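PDB 4XGU: putative pachytene checkpoint protein 2 from Caenorhabditis elegans, which is a AAA+ ATPase of the PCH2 family that binds and hydrolyses ATP, probably to remodel partner proteins, with a likely key role in meiotic chromosome recombination. Local coordinates for residues Tyr152-Ala157 / Ser197-Asp202. Sequence-based numbering, arbitrary orientation.
Sequences YVAALA and SIRMND
Met200 reaches across to helix 145-161 and lays its terminal methyl between Ala154 and Ala157: CE lies 3.7 Å from CB of Ala157 and also 3.7 Å from the backbone O of Ala154. Its CG stands anti to the carbonyl carbon (chi1 -52°), and a bend at chi2 (-78°) turns the thioether before the last, extended bond carries CE to the helix surface. A long, flexible, unbranched chain suits this place, because the small alanines opposite leave it to span the gap, 8.5 Å between CA of Ala157 and CA of Met200.

One turn back on the same helix face, CB of Ala154 meets the guanidinium of Arg199, which approaches obliquely with NH1 at 3.8 Å. Bends at chi2 and chi3 bring NH1 up to this methyl, while the side chain also touches His12 of strand 12-16. Alanine at both positions keeps the helix face low, allowing methionine and arginine to come in beside each other; arginine is tolerable here because Arg199 is only partly buried.

The contact joins helix 145-161 to the C-terminal end of helix 185-199, the helix that follows the P-loop in the AAA ATPase fold; Met200 is the first residue there to depart from helical backbone angles. Val153 and Ala154 continue the packing onto Leu196 of that helix, whereas Tyr152, Ala155 and Leu156 pack against a neighbouring subunit. The two segments bury 145 Å² through van der Waals contact alone, and since methyl contacts have little directional preference, their association probably depends on fit of shape rather than on direction.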
loop_
_atom_site.group_PDB
_atom_site.type_symbol
_atom_site.label_atom_id
_atom_site.label_comp_id
_atom_site.label_asym_id
_atom_site.label_seq_id
_atom_site.Cartn_x
_atom_site.Cartn_y
_atom_site.Cartn_z
ATOM N N TYR B 152 41.187 14.042 1.253
ATOM C CA TYR B 152 40.483 13.188 0.302
ATOM C C TYR B 152 39.734 14.007 -0.738
ATOM O O TYR B 152 39.826 13.739 -1.935
ATOM C CB TYR B 152 39.508 12.259 1.030
ATOM C CG TYR B 152 38.952 11.144 0.172
ATOM C CD1 TYR B 152 37.784 11.319 -0.561
ATOM C CD2 TYR B 152 39.588 9.912 0.103
ATOM C CE1 TYR B 152 37.269 10.299 -1.340
ATOM C CE2 TYR B 152 39.080 8.887 -0.671
ATOM C CZ TYR B 152 37.920 9.086 -1.391
ATOM O OH TYR B 152 37.411 8.068 -2.165
ATOM N N VAL B 153 38.989 15.005 -0.278
ATOM C CA VAL B 153 38.175 15.815 -1.176
ATOM C C VAL B 153 39.070 16.663 -2.075
ATOM O O VAL B 153 38.744 16.907 -3.239
ATOM C CB VAL B 153 37.197 16.706 -0.391
ATOM C CG1 VAL B 153 36.446 17.619 -1.325
ATOM C CG2 VAL B 153 36.218 15.841 0.386
ATOM N N ALA B 154 40.209 17.089 -1.536
ATOM C CA ALA B 154 41.212 17.802 -2.322
ATOM C C ALA B 154 41.696 16.937 -3.477
ATOM O O ALA B 154 41.937 17.429 -4.581
ATOM C CB ALA B 154 42.384 18.217 -1.446
ATOM N N ALA B 155 41.839 15.644 -3.215
ATOM C CA ALA B 155 42.271 14.703 -4.237
ATOM C C ALA B 155 41.212 14.580 -5.327
ATOM O O ALA B 155 41.535 14.552 -6.514
ATOM C CB ALA B 155 42.562 13.346 -3.620
ATOM N N LEU B 156 39.949 14.506 -4.916
ATOM C CA LEU B 156 38.840 14.451 -5.863
ATOM C C LEU B 156 38.832 15.688 -6.749
ATOM O O LEU B 156 38.631 15.594 -7.957
ATOM C CB LEU B 156 37.503 14.329 -5.131
ATOM C CG LEU B 156 37.148 12.973 -4.526
ATOM C CD1 LEU B 156 35.816 13.063 -3.812
ATOM C CD2 LEU B 156 37.101 11.906 -5.602
ATOM N N ALA B 157 39.062 16.844 -6.136
ATOM C CA ALA B 157 39.076 18.109 -6.860
ATOM C C ALA B 157 40.281 18.208 -7.791
ATOM O O ALA B 157 40.150 18.633 -8.940
ATOM C CB ALA B 157 39.064 19.275 -5.881
ATOM N N SER B 197 38.402 26.485 -2.318
ATOM C CA SER B 197 38.313 27.634 -3.214
ATOM C C SER B 197 39.613 28.439 -3.223
ATOM O O SER B 197 40.004 28.992 -4.251
ATOM C CB SER B 197 37.147 28.534 -2.809
ATOM O OG SER B 197 37.367 29.093 -1.526
ATOM N N ILE B 198 40.279 28.500 -2.076
ATOM C CA ILE B 198 41.559 29.192 -1.970
ATOM C C ILE B 198 42.699 28.310 -2.481
ATOM O O ILE B 198 43.574 28.775 -3.210
ATOM C CB ILE B 198 41.849 29.620 -0.519
ATOM C CG1 ILE B 198 40.792 30.617 -0.038
ATOM C CG2 ILE B 198 43.236 30.231 -0.405
ATOM C CD1 ILE B 198 40.862 30.903 1.442
ATOM N N ARG B 199 42.675 27.037 -2.098
ATOM C CA ARG B 199 43.676 26.069 -2.541
ATOM C C ARG B 199 43.754 25.972 -4.061
ATOM O O ARG B 199 44.837 25.844 -4.628
ATOM C CB ARG B 199 43.372 24.689 -1.960
ATOM C CG ARG B 199 44.054 24.383 -0.639
ATOM C CD ARG B 199 45.198 23.402 -0.844
ATOM N NE ARG B 199 45.272 22.408 0.224
ATOM C CZ ARG B 199 45.320 21.094 0.021
ATOM N NH1 ARG B 199 45.304 20.613 -1.216
ATOM N NH2 ARG B 199 45.388 20.263 1.051
ATOM N N MET B 200 42.597 26.032 -4.712
ATOM C CA MET B 200 42.520 25.873 -6.159
ATOM C C MET B 200 42.401 27.213 -6.882
ATOM O O MET B 200 42.021 27.257 -8.052
ATOM C CB MET B 200 41.326 24.988 -6.531
ATOM C CG MET B 200 41.263 23.656 -5.797
ATOM S SD MET B 200 42.394 22.417 -6.452
ATOM C CE MET B 200 42.173 21.102 -5.255
ATOM N N ASN B 201 42.720 28.303 -6.191
ATOM C CA ASN B 201 42.510 29.634 -6.752
ATOM C C ASN B 201 43.418 29.914 -7.947
ATOM O O ASN B 201 43.103 30.754 -8.790
ATOM C CB ASN B 201 42.705 30.706 -5.678
ATOM C CG ASN B 201 44.159 30.899 -5.299
ATOM O OD1 ASN B 201 44.985 30.000 -5.462
ATOM N ND2 ASN B 201 44.476 32.077 -4.780
ATOM N N ASP B 202 44.539 29.206 -8.020
ATOM C CA ASP B 202 45.422 29.311 -9.173
ATOM C C ASP B 202 44.765 28.653 -10.386
ATOM O O ASP B 202 44.943 29.095 -11.521
ATOM C CB ASP B 202 46.782 28.669 -8.878
ATOM C CG ASP B 202 47.890 29.193 -9.782
ATOM O OD1 ASP B 202 47.638 29.410 -10.987
ATOM O OD2 ASP B 202 49.017 29.394 -9.281
#